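Local coordinates for sugar ABC transporter (Sugar-binding protein) (Bacillus halodurans, PDB 4YO7) that binds myo-inositol in the cleft between its two lobes and probably serves as the solute-binding component of a bacterial ABC sugar transporter, at residues S51-N54 with F58-Y61; I130-T135 with A289-V294; S81-D86 with N108-T113; A259-T264 with I309-V314. One frame throughout, in Å; residues are numbered along the deposited sequence.

Interaction 1 (S51-N54 with F58-Y61). With INS (1,2,3,4,5,6-hexahydroxy-cyclohexane), chain F.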
loop_
_atom_site.group_PDB
_atom_site.type_symbol
_atom_site.label_atom_id
_atom_site.label_comp_id
_atom_site.label_asym_id
_atom_site.label_seq_id
_atom_site.Cartn_x
_atom_site.Cartn_y
_atom_site.Cartn_z
ATOM N N SER A 51 -5.180 14.737 -2.257
ATOM C CA SER A 51 -5.021 14.516 -0.821
ATOM C C SER A 51 -4.492 13.118 -0.587
ATOM O O SER A 51 -5.224 12.147 -0.747
ATOM C CB SER A 51 -6.337 14.715 -0.074
ATOM O OG SER A 51 -6.194 14.409 1.321
ATOM N N ILE A 52 -3.214 13.038 -0.200
ATOM C CA ILE A 52 -2.600 11.756 0.101
ATOM C C ILE A 52 -2.786 11.499 1.598
ATOM O O ILE A 52 -2.799 12.435 2.374
ATOM C CB ILE A 52 -1.114 11.730 -0.320
ATOM C CG1 ILE A 52 -0.584 10.297 -0.374
ATOM C CG2 ILE A 52 -0.248 12.623 0.572
ATOM C CD1 ILE A 52 0.692 10.162 -1.175
ATOM N N SER A 53 -2.985 10.249 2.000
ATOM C CA SER A 53 -3.238 9.964 3.421
ATOM C C SER A 53 -2.107 10.425 4.333
ATOM O O SER A 53 -2.372 10.970 5.397
ATOM C CB SER A 53 -3.498 8.462 3.653
ATOM O OG SER A 53 -2.368 7.688 3.328
ATOM N N ASN A 54 -0.872 10.183 3.915
ATOM C CA ASN A 54 0.318 10.551 4.666
ATOM C C ASN A 54 1.518 10.189 3.822
ATOM O O ASN A 54 1.365 9.530 2.793
ATOM C CB ASN A 54 0.352 9.877 6.059
ATOM C CG ASN A 54 0.765 8.411 6.030
ATOM O OD1 ASN A 54 0.281 7.592 5.229
ATOM N ND2 ASN A 54 1.640 8.066 6.945
ATOM N N PHE A 58 6.388 3.884 1.632
ATOM C CA PHE A 58 5.945 3.576 0.281
ATOM C C PHE A 58 5.256 4.766 -0.386
ATOM O O PHE A 58 5.530 5.086 -1.560
ATOM C CB PHE A 58 5.027 2.355 0.297
ATOM C CG PHE A 58 4.408 2.048 -1.036
ATOM C CD1 PHE A 58 5.089 1.265 -1.962
ATOM C CD2 PHE A 58 3.177 2.562 -1.386
ATOM C CE1 PHE A 58 4.530 0.981 -3.200
ATOM C CE2 PHE A 58 2.620 2.278 -2.642
ATOM C CZ PHE A 58 3.308 1.487 -3.531
ATOM N N LEU A 59 4.379 5.456 0.344
ATOM C CA LEU A 59 3.573 6.490 -0.281
ATOM C C LEU A 59 4.419 7.697 -0.676
ATOM O O LEU A 59 4.049 8.456 -1.570
ATOM C CB LEU A 59 2.413 6.898 0.621
ATOM C CG LEU A 59 1.261 5.896 0.663
ATOM C CD1 LEU A 59 0.254 6.360 1.683
ATOM C CD2 LEU A 59 0.582 5.658 -0.723
ATOM N N THR A 60 5.574 7.859 -0.047
ATOM C CA THR A 60 6.457 8.945 -0.444
ATOM C C THR A 60 6.918 8.751 -1.880
ATOM O O THR A 60 6.987 9.709 -2.652
ATOM C CB THR A 60 7.663 9.073 0.503
ATOM O OG1 THR A 60 7.181 9.452 1.791
ATOM C CG2 THR A 60 8.648 10.147 0.012
ATOM N N TYR A 61 7.210 7.509 -2.257
ATOM C CA TYR A 61 7.597 7.234 -3.637
ATOM C C TYR A 61 6.426 7.523 -4.579
ATOM O O TYR A 61 6.613 8.030 -5.685
ATOM C CB TYR A 61 8.060 5.792 -3.799
ATOM C CG TYR A 61 9.341 5.478 -3.066
ATOM C CD1 TYR A 61 10.571 5.849 -3.587
ATOM C CD2 TYR A 61 9.321 4.823 -1.849
ATOM C CE1 TYR A 61 11.743 5.573 -2.909
ATOM C CE2 TYR A 61 10.483 4.542 -1.168
ATOM C CZ TYR A 61 11.694 4.917 -1.706
ATOM O OH TYR A 61 12.873 4.641 -1.035
HETATM C C1 INS F . 0.207 2.116 2.986
HETATM C C2 INS F . 1.686 1.797 3.174
HETATM C C3 INS F . 1.920 0.326 2.831
HETATM C C4 INS F . 1.508 0.018 1.387
HETATM C C5 INS F . 0.023 0.390 1.194
HETATM C C6 INS F . -0.200 1.854 1.546
HETATM O O1 INS F . -0.054 3.517 3.280
HETATM O O2 INS F . 2.427 2.623 2.278
HETATM O O3 INS F . 3.342 0.074 3.032
HETATM O O4 INS F . 1.637 -1.390 1.136
HETATM O O5 INS F . -0.309 0.206 -0.193
HETATM O O6 INS F . -1.648 2.136 1.414
#

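Interaction 2 (I130-T135 with A289-V294). With INS (1,2,3,4,5,6-hexahydroxy-cyclohexane), chain F.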
loop_
_atom_site.group_PDB
_atom_site.type_symbol
_atom_site.label_atom_id
_atom_site.label_comp_id
_atom_site.label_asym_id
_atom_site.label_seq_id
_atom_site.Cartn_x
_atom_site.Cartn_y
_atom_site.Cartn_z
ATOM N N ILE A 130 -10.703 10.467 -8.452
ATOM C CA ILE A 130 -9.839 9.337 -8.721
ATOM C C ILE A 130 -9.354 8.836 -7.370
ATOM O O ILE A 130 -8.815 9.611 -6.591
ATOM C CB ILE A 130 -8.612 9.732 -9.590
ATOM C CG1 ILE A 130 -9.006 10.401 -10.934
ATOM C CG2 ILE A 130 -7.675 8.529 -9.808
ATOM C CD1 ILE A 130 -10.288 9.983 -11.589
ATOM N N ILE A 131 -9.532 7.550 -7.094
ATOM C CA ILE A 131 -9.026 6.939 -5.851
ATOM C C ILE A 131 -7.700 6.239 -6.156
ATOM O O ILE A 131 -7.594 5.440 -7.079
ATOM C CB ILE A 131 -10.040 5.951 -5.258
ATOM C CG1 ILE A 131 -11.368 6.661 -4.940
ATOM C CG2 ILE A 131 -9.457 5.215 -4.026
ATOM C CD1 ILE A 131 -11.304 7.714 -3.885
ATOM N N ALA A 132 -6.668 6.591 -5.391
ATOM C CA ALA A 132 -5.359 6.014 -5.588
ATOM C C ALA A 132 -4.928 5.149 -4.406
ATOM O O ALA A 132 -5.030 5.575 -3.252
ATOM C CB ALA A 132 -4.332 7.110 -5.820
ATOM N N ASN A 133 -4.463 3.939 -4.755
ATOM C CA ASN A 133 -3.729 3.008 -3.911
ATOM C C ASN A 133 -4.491 2.324 -2.773
ATOM O O ASN A 133 -4.251 1.158 -2.522
ATOM C CB ASN A 133 -2.490 3.720 -3.362
ATOM C CG ASN A 133 -1.812 2.950 -2.253
ATOM O OD1 ASN A 133 -2.093 3.187 -1.082
ATOM N ND2 ASN A 133 -0.904 2.052 -2.604
ATOM N N ARG A 134 -5.391 3.024 -2.092
ATOM C CA ARG A 134 -6.238 2.400 -1.069
ATOM C C ARG A 134 -7.688 2.348 -1.522
ATOM O O ARG A 134 -8.299 3.371 -1.793
ATOM C CB ARG A 134 -6.142 3.149 0.254
ATOM C CG ARG A 134 -4.774 3.196 0.837
ATOM C CD ARG A 134 -4.780 4.067 2.056
ATOM N NE ARG A 134 -3.511 4.102 2.770
ATOM C CZ ARG A 134 -3.341 4.732 3.933
ATOM N NH1 ARG A 134 -4.351 5.399 4.500
ATOM N NH2 ARG A 134 -2.173 4.687 4.539
ATOM N N THR A 135 -8.248 1.152 -1.535
ATOM C CA THR A 135 -9.631 0.960 -1.911
ATOM C C THR A 135 -10.484 0.816 -0.644
ATOM O O THR A 135 -9.989 0.857 0.485
ATOM C CB THR A 135 -9.781 -0.264 -2.861
ATOM O OG1 THR A 135 -11.083 -0.250 -3.460
ATOM C CG2 THR A 135 -9.544 -1.610 -2.164
ATOM N N ALA A 289 2.029 8.048 -11.215
ATOM C CA ALA A 289 1.969 8.634 -12.559
ATOM C C ALA A 289 0.626 8.381 -13.198
ATOM O O ALA A 289 0.038 9.281 -13.798
ATOM C CB ALA A 289 3.066 8.082 -13.445
ATOM N N THR A 290 0.114 7.167 -13.041
ATOM C CA THR A 290 -1.158 6.835 -13.672
ATOM C C THR A 290 -2.322 7.595 -13.042
ATOM O O THR A 290 -3.243 8.034 -13.758
ATOM C CB THR A 290 -1.424 5.313 -13.632
ATOM O OG1 THR A 290 -0.350 4.624 -14.287
ATOM C CG2 THR A 290 -2.699 4.972 -14.365
ATOM N N SER A 291 -2.292 7.790 -11.725
ATOM C CA SER A 291 -3.354 8.559 -11.066
ATOM C C SER A 291 -3.423 9.977 -11.639
ATOM O O SER A 291 -4.495 10.501 -11.910
ATOM C CB SER A 291 -3.124 8.626 -9.551
ATOM O OG SER A 291 -3.285 7.357 -8.966
ATOM N N VAL A 292 -2.259 10.589 -11.810
ATOM C CA VAL A 292 -2.203 11.916 -12.406
ATOM C C VAL A 292 -2.715 11.923 -13.855
ATOM O O VAL A 292 -3.489 12.811 -14.240
ATOM C CB VAL A 292 -0.778 12.497 -12.342
ATOM C CG1 VAL A 292 -0.670 13.780 -13.146
ATOM C CG2 VAL A 292 -0.447 12.784 -10.904
ATOM N N LYS A 293 -2.305 10.942 -14.647
ATOM C CA LYS A 293 -2.738 10.875 -16.031
ATOM C C LYS A 293 -4.256 10.733 -16.144
ATOM O O LYS A 293 -4.896 11.368 -16.989
ATOM C CB LYS A 293 -2.039 9.714 -16.758
ATOM C CG LYS A 293 -0.568 9.913 -16.961
ATOM C CD LYS A 293 0.045 8.651 -17.589
ATOM C CE LYS A 293 1.556 8.646 -17.581
ATOM N NZ LYS A 293 2.125 9.470 -18.674
ATOM N N VAL A 294 -4.825 9.890 -15.288
ATOM C CA VAL A 294 -6.248 9.647 -15.302
ATOM C C VAL A 294 -7.009 10.903 -14.864
ATOM O O VAL A 294 -8.037 11.256 -15.438
ATOM C CB VAL A 294 -6.580 8.441 -14.415
ATOM C CG1 VAL A 294 -8.073 8.272 -14.220
ATOM C CG2 VAL A 294 -5.997 7.183 -15.070
HETATM C C1 INS F . 0.207 2.116 2.986
HETATM C C2 INS F . 1.686 1.797 3.174
HETATM C C3 INS F . 1.920 0.326 2.831
HETATM C C4 INS F . 1.508 0.018 1.387
HETATM C C5 INS F . 0.023 0.390 1.194
HETATM C C6 INS F . -0.200 1.854 1.546
HETATM O O1 INS F . -0.054 3.517 3.280
HETATM O O2 INS F . 2.427 2.623 2.278
HETATM O O3 INS F . 3.342 0.074 3.032
HETATM O O4 INS F . 1.637 -1.390 1.136
HETATM O O5 INS F . -0.309 0.206 -0.193
HETATM O O6 INS F . -1.648 2.136 1.414
#

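Interaction 3 (S81-D86 with N108-T113)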
loop_
_atom_site.group_PDB
_atom_site.type_symbol
_atom_site.label_atom_id
_atom_site.label_comp_id
_atom_site.label_asym_id
_atom_site.label_seq_id
_atom_site.Cartn_x
_atom_site.Cartn_y
_atom_site.Cartn_z
ATOM N N SER A 81 -1.775 17.967 -1.193
ATOM C CA SER A 81 -2.059 18.056 0.232
ATOM C C SER A 81 -1.838 16.715 0.922
ATOM O O SER A 81 -1.922 15.662 0.299
ATOM C CB SER A 81 -3.513 18.500 0.468
ATOM O OG SER A 81 -3.730 19.785 -0.108
ATOM N N ASP A 82 -1.553 16.790 2.213
ATOM C CA ASP A 82 -1.205 15.644 3.051
ATOM C C ASP A 82 -2.169 15.629 4.240
ATOM O O ASP A 82 -2.219 16.584 5.008
ATOM C CB ASP A 82 0.257 15.780 3.515
ATOM C CG ASP A 82 0.703 14.704 4.483
ATOM O OD1 ASP A 82 -0.046 13.762 4.810
ATOM O OD2 ASP A 82 1.877 14.805 4.906
ATOM N N ALA A 83 -2.940 14.558 4.372
ATOM C CA ALA A 83 -3.942 14.462 5.434
ATOM C C ALA A 83 -3.347 14.107 6.789
ATOM O O ALA A 83 -4.045 14.191 7.789
ATOM C CB ALA A 83 -5.000 13.447 5.071
ATOM N N GLN A 84 -2.076 13.699 6.811
ATOM C CA GLN A 84 -1.374 13.340 8.060
ATOM C C GLN A 84 -2.149 12.313 8.890
ATOM O O GLN A 84 -2.292 12.444 10.117
ATOM C CB GLN A 84 -1.092 14.604 8.881
ATOM C CG GLN A 84 -0.216 15.577 8.128
ATOM C CD GLN A 84 0.006 16.898 8.878
ATOM O OE1 GLN A 84 -0.922 17.669 9.098
ATOM N NE2 GLN A 84 1.231 17.144 9.271
ATOM N N ASN A 85 -2.681 11.317 8.194
ATOM C CA ASN A 85 -3.469 10.231 8.788
ATOM C C ASN A 85 -4.701 10.660 9.561
ATOM O O ASN A 85 -5.194 9.920 10.405
ATOM C CB ASN A 85 -2.574 9.401 9.717
ATOM C CG ASN A 85 -1.429 8.762 8.983
ATOM O OD1 ASN A 85 -1.641 8.032 8.013
ATOM N ND2 ASN A 85 -0.195 9.045 9.419
ATOM N N ASP A 86 -5.211 11.844 9.247
ATOM C CA ASP A 86 -6.343 12.440 9.946
ATOM C C ASP A 86 -7.536 12.579 8.987
ATOM O O ASP A 86 -7.480 13.344 8.026
ATOM C CB ASP A 86 -5.914 13.797 10.507
ATOM C CG ASP A 86 -6.986 14.473 11.350
ATOM O OD1 ASP A 86 -8.183 14.336 11.059
ATOM O OD2 ASP A 86 -6.615 15.192 12.299
ATOM N N ASN A 108 -6.200 9.482 -1.760
ATOM C CA ASN A 108 -5.697 8.252 -1.142
ATOM C C ASN A 108 -6.318 8.153 0.297
ATOM O O ASN A 108 -5.881 8.867 1.186
ATOM C CB ASN A 108 -4.165 8.356 -1.155
ATOM C CG ASN A 108 -3.479 7.308 -0.351
ATOM O OD1 ASN A 108 -2.852 7.615 0.647
ATOM N ND2 ASN A 108 -3.521 6.054 -0.820
ATOM N N PRO A 109 -7.396 7.352 0.500
ATOM C CA PRO A 109 -8.216 7.570 1.711
ATOM C C PRO A 109 -7.567 7.171 3.020
ATOM O O PRO A 109 -7.003 6.100 3.117
ATOM C CB PRO A 109 -9.442 6.678 1.512
ATOM C CG PRO A 109 -9.309 6.052 0.178
ATOM C CD PRO A 109 -8.072 6.488 -0.496
ATOM N N VAL A 110 -7.718 8.025 4.018
ATOM C CA VAL A 110 -7.250 7.741 5.357
ATOM C C VAL A 110 -7.939 6.519 5.943
ATOM O O VAL A 110 -7.289 5.695 6.575
ATOM C CB VAL A 110 -7.445 8.983 6.247
ATOM C CG1 VAL A 110 -7.220 8.665 7.737
ATOM C CG2 VAL A 110 -6.501 10.078 5.754
ATOM N N ASP A 111 -9.237 6.369 5.724
ATOM C CA ASP A 111 -9.936 5.190 6.236
ATOM C C ASP A 111 -11.163 4.871 5.395
ATOM O O ASP A 111 -11.621 5.689 4.614
ATOM C CB ASP A 111 -10.315 5.375 7.709
ATOM C CG ASP A 111 -11.462 6.356 7.916
ATOM O OD1 ASP A 111 -11.188 7.484 8.349
ATOM O OD2 ASP A 111 -12.635 6.010 7.660
ATOM N N THR A 112 -11.658 3.650 5.526
ATOM C CA THR A 112 -12.647 3.157 4.578
ATOM C C THR A 112 -14.042 3.697 4.859
ATOM O O THR A 112 -14.890 3.633 4.004
ATOM C CB THR A 112 -12.708 1.641 4.598
ATOM O OG1 THR A 112 -12.930 1.225 5.947
ATOM C CG2 THR A 112 -11.407 1.062 4.067
ATOM N N THR A 113 -14.253 4.241 6.050
ATOM C CA THR A 113 -15.549 4.799 6.398
ATOM C C THR A 113 -15.696 6.207 5.841
ATOM O O THR A 113 -16.656 6.503 5.119
ATOM C CB THR A 113 -15.741 4.799 7.932
ATOM O OG1 THR A 113 -15.751 3.446 8.393
ATOM C CG2 THR A 113 -17.051 5.452 8.326
#

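Interaction 4 (A259-T264 with I309-V314). With INS (1,2,3,4,5,6-hexahydroxy-cyclohexane), chain F.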
loop_
_atom_site.group_PDB
_atom_site.type_symbol
_atom_site.label_atom_id
_atom_site.label_comp_id
_atom_site.label_asym_id
_atom_site.label_seq_id
_atom_site.Cartn_x
_atom_site.Cartn_y
_atom_site.Cartn_z
ATOM N N ALA A 259 8.912 -12.230 5.645
ATOM C CA ALA A 259 8.264 -11.772 4.419
ATOM C C ALA A 259 7.590 -10.419 4.613
ATOM O O ALA A 259 6.977 -10.155 5.655
ATOM C CB ALA A 259 7.262 -12.813 3.952
ATOM N N GLY A 260 7.672 -9.585 3.566
ATOM C CA GLY A 260 6.977 -8.306 3.509
ATOM C C GLY A 260 6.248 -8.115 2.190
ATOM O O GLY A 260 6.184 -9.041 1.370
ATOM N N ILE A 261 5.682 -6.920 2.013
ATOM C CA ILE A 261 5.027 -6.495 0.771
ATOM C C ILE A 261 5.386 -5.041 0.542
ATOM O O ILE A 261 5.379 -4.268 1.494
ATOM C CB ILE A 261 3.463 -6.671 0.832
ATOM C CG1 ILE A 261 3.119 -8.175 0.852
ATOM C CG2 ILE A 261 2.751 -5.964 -0.339
ATOM C CD1 ILE A 261 1.684 -8.503 1.199
ATOM N N ASP A 262 5.722 -4.748 -0.720
ATOM C CA ASP A 262 5.921 -3.421 -1.334
ATOM C C ASP A 262 7.151 -3.450 -2.250
ATOM O O ASP A 262 7.157 -2.824 -3.294
ATOM C CB ASP A 262 6.113 -2.284 -0.324
ATOM C CG ASP A 262 4.806 -1.793 0.315
ATOM O OD1 ASP A 262 4.911 -1.171 1.390
ATOM O OD2 ASP A 262 3.696 -2.026 -0.232
ATOM N N ALA A 263 8.199 -4.153 -1.818
ATOM C CA ALA A 263 9.508 -4.151 -2.483
ATOM C C ALA A 263 10.069 -2.731 -2.560
ATOM O O ALA A 263 10.544 -2.279 -3.612
ATOM C CB ALA A 263 9.433 -4.772 -3.874
ATOM N N THR A 264 10.025 -2.034 -1.433
ATOM C CA THR A 264 10.678 -0.732 -1.341
ATOM C C THR A 264 12.192 -0.894 -1.467
ATOM O O THR A 264 12.735 -1.986 -1.293
ATOM C CB THR A 264 10.408 -0.028 -0.012
ATOM O OG1 THR A 264 10.883 -0.858 1.052
ATOM C CG2 THR A 264 8.929 0.271 0.172
ATOM N N ILE A 309 -2.785 -2.302 -11.452
ATOM C CA ILE A 309 -1.412 -2.636 -11.753
ATOM C C ILE A 309 -1.036 -3.894 -10.972
ATOM O O ILE A 309 -1.305 -3.973 -9.773
ATOM C CB ILE A 309 -0.481 -1.465 -11.394
ATOM C CG1 ILE A 309 -0.980 -0.191 -12.096
ATOM C CG2 ILE A 309 0.958 -1.811 -11.771
ATOM C CD1 ILE A 309 -0.270 1.093 -11.687
ATOM N N PRO A 310 -0.421 -4.887 -11.644
ATOM C CA PRO A 310 -0.156 -6.139 -10.935
ATOM C C PRO A 310 0.883 -6.013 -9.839
ATOM O O PRO A 310 1.819 -5.235 -9.945
ATOM C CB PRO A 310 0.375 -7.075 -12.027
ATOM C CG PRO A 310 -0.010 -6.462 -13.302
ATOM C CD PRO A 310 -0.091 -4.983 -13.080
ATOM N N TYR A 311 0.675 -6.773 -8.777
ATOM C CA TYR A 311 1.722 -7.095 -7.832
ATOM C C TYR A 311 2.666 -8.149 -8.446
ATOM O O TYR A 311 2.216 -8.974 -9.248
ATOM C CB TYR A 311 1.124 -7.654 -6.550
ATOM C CG TYR A 311 0.562 -6.674 -5.551
ATOM C CD1 TYR A 311 1.404 -5.927 -4.742
ATOM C CD2 TYR A 311 -0.799 -6.562 -5.356
ATOM C CE1 TYR A 311 0.906 -5.081 -3.774
ATOM C CE2 TYR A 311 -1.316 -5.705 -4.394
ATOM C CZ TYR A 311 -0.442 -4.976 -3.602
ATOM O OH TYR A 311 -0.925 -4.148 -2.627
ATOM N N GLU A 312 3.948 -8.138 -8.069
ATOM C CA GLU A 312 4.922 -9.120 -8.579
ATOM C C GLU A 312 5.778 -9.695 -7.458
ATOM O O GLU A 312 6.379 -8.955 -6.683
ATOM C CB GLU A 312 5.829 -8.480 -9.640
ATOM C CG GLU A 312 5.067 -7.789 -10.776
ATOM C CD GLU A 312 5.973 -7.110 -11.793
ATOM O OE1 GLU A 312 7.149 -7.503 -11.928
ATOM O OE2 GLU A 312 5.496 -6.178 -12.474
ATOM N N LEU A 313 5.865 -11.019 -7.394
ATOM C CA LEU A 313 6.673 -11.677 -6.376
ATOM C C LEU A 313 8.142 -11.337 -6.553
ATOM O O LEU A 313 8.667 -11.402 -7.665
ATOM C CB LEU A 313 6.493 -13.194 -6.436
ATOM C CG LEU A 313 7.303 -14.007 -5.426
ATOM C CD1 LEU A 313 6.839 -13.740 -3.988
ATOM C CD2 LEU A 313 7.216 -15.488 -5.758
ATOM N N VAL A 314 8.809 -10.988 -5.454
ATOM C CA VAL A 314 10.245 -10.735 -5.478
ATOM C C VAL A 314 10.976 -11.682 -4.526
ATOM O O VAL A 314 10.618 -11.797 -3.340
ATOM C CB VAL A 314 10.580 -9.284 -5.084
ATOM C CG1 VAL A 314 12.083 -9.018 -5.276
ATOM C CG2 VAL A 314 9.739 -8.291 -5.885
HETATM C C1 INS F . 0.207 2.116 2.986
HETATM C C2 INS F . 1.686 1.797 3.174
HETATM C C3 INS F . 1.920 0.326 2.831
HETATM C C4 INS F . 1.508 0.018 1.387
HETATM C C5 INS F . 0.023 0.390 1.194
HETATM C C6 INS F . -0.200 1.854 1.546
HETATM O O1 INS F . -0.054 3.517 3.280
HETATM O O2 INS F . 2.427 2.623 2.278
HETATM O O3 INS F . 3.342 0.074 3.032
HETATM O O4 INS F . 1.637 -1.390 1.136
HETATM O O5 INS F . -0.309 0.206 -0.193
HETATM O O6 INS F . -1.648 2.136 1.414
#

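Interaction 1 (S51-N54 with F58-Y61)
Ser-53 OG is hydrogen-bonded to Asn-108 OD1 and also packs at 3.4 Å against Leu-59 CD1, the methyl that closes one side of the hydroxyl. A small hydroxyl suits this buried place, since its one polar atom is satisfied while leaving room for the leucine. Leu-59 CG sits anti to the carbonyl carbon (chi1 -76°), which swings the branch off the helix toward the strand end. Leu-59 CD1 thereby reaches Asn-54 O at 3.5 Å and INS O1 at 3.3 Å. Ile-52 slides past Leu-59 in the opposite sense: its extended chain brings Ile-52 CD1 to 3.8 Å from Leu-59 O and 4.1 Å from Leu-59 CB. Phe-58 adds its CB, 3.3 Å from INS O2, and its ring slants beside the same hydroxyl. Were Leu-59 cut back to an alanine, a gap would probably open between Ser-53 OG and the inositol, and O1 would lose its apolar neighbour. The whole arrangement is the turn from the first strand into the first helix of a beta-alpha-beta unit, which in this periplasmic binding protein fold supplies one wall of the inositol pocket.

Interaction 2 (I130-T135 with A289-V294)
Ile-130, Ser-291 and Val-294 carry this packing of a helix on the face of the parallel sheet, the basic layering of the three-layer alpha/beta lobe. Strand 130-132 and helix 289-294 run antiparallel (178°) with their axes 9.1 Å apart, so Ser-291 and Val-294, about one turn apart, meet Ala-132 and Ile-130, alternate residues of the strand. Ile-130 and Val-294, two branched aliphatics, cross obliquely. CD1 of Ile-130 lies 3.8 Å from Val-294 CG1, a methyl placed anti to the valine's own backbone N (chi1 171°). Further along, Ser-291 turns OG onto Ala-132, whose CB is 3.3 Å away; the small alanine lets the helix come this close. The serine hydroxyl is hydrogen-bonded to Gln-287 O, one turn back in the helix, so it can be buried without a partner on the strand. Beyond Ala-132 the chain turns from the helix into the pocket. Asn-133 grips two adjacent hydroxyls, accepting from INS O6 at OD1 (2.7 Å) and donating from ND2 to INS O5 (3.1 Å). Arg-134 donates from NE to INS O6, and at the guanidinium edge, nearly in plane, NH2 reaches INS O1 at 2.7 Å with an N-H...O angle of 171°.

Interaction 3 (S81-D86 with N108-T113)
The flat peptide joining Asn-85 to Asp-86 receives Val-110 on one face: CG1 stands almost directly above the carbonyl carbon, 3.7 Å from Asn-85 C and 3.6 Å from Asn-85 O. Another flat group, the carboxylate of Asp-82, is met by Gln-84 N from well above its plane; this 2.9 Å bond to OD1 makes an Asx turn. With CG1 anti to the backbone N (chi1 169°), the valine's branches divide the work, and Val-110 CG2 lies 3.8 Å from Ala-83 CB. The contact joins the loop after strand 76-82 to the loop between strand 104-107 and helix 112-125. The first loop holds a type I' turn, closed by Asp-86 N to Ala-83 O at 3.0 Å. Asn-85 suits it, asparagine tolerating left-handed backbone angles well. A serine in place of Val-110 would probably uncover the peptide face and leave Ala-83 CB without its methyl partner. Asp-86 and Asp-111 each cap the helix that follows, bonding to Gln-89 N and Ser-114 N respectively. No hydrogen bond crosses directly: one valine packs by van der Waals contact on an alanine methyl and a peptide face, while Gln-90 bonds Asn-108 O and Val-110 N and touches Ala-83.

Interaction 4 (A259-T264 with I309-V314)
Ile-261 sets its CG2 methyl against the ring of Tyr-311, 4.0 Å from CE1, the two side chains crossing at about a right angle and the methyl approaching the ring obliquely. With chi1 at -69°, CG2 lies anti to the backbone N and reaches the ring. An aromatic residue suits the other side: its carbons offer the isoleucine an apolar surface, while its OH is hydrogen-bonded to Arg-186 NH2. Since Arg-186 NH1 in turn bonds the inositol, the tyrosine is a second-shell residue that probably helps position the arginine. One residue beyond Ile-261 the chain turns the other way, so that Asp-262 faces the ligand. Its carboxylate accepts from two neighbouring hydroxyls, INS O3 on OD1 and INS O4 on OD2, both at 2.6 Å, a bidentate grip that suits a vicinal diol. In the two-lobed periplasmic binding protein fold, segment 259-264 is a loop between strand 257-259 and helix 265-272 of the second lobe, whereas 309-314 leads from the edge strand 307-308 of the six-stranded sheet to strand 312-314, paired antiparallel with 279-281. Ala-263 takes a left-handed backbone conformation (phi 58°), and its CB meets Val-314 CG2 at 4.1 Å. The small side chain lets the valine close in, and Val-314 also packs on Leu-268 and Met-271 of the helix that Thr-264 caps through Ala-267 N.

How the interactions relate
Interactions 1, 2 and 3 all reach the six-stranded sheet of one lobe, whereas interaction 4 belongs to the other lobe and the crossing segment that leads to it. Interactions 1, 2 and 4 are buried and touch the inositol, which is therefore held from both lobes; interaction 3 is partly exposed and does not touch it, though the Asn-85 side chain comes within about 7 Å of the ligand. No hydrogen bond crosses any of the four contacts; methyl groups do most of the touching, and in interactions 2 and 4 polar side chains turn to the ligand. Asn-108 also ties interaction 3 to interaction 2, Asn-108 ND2 bonding Ala-132 O (2.9 Å). Interactions 3 and 4 lie farthest apart, with centres about 23 Å from each other.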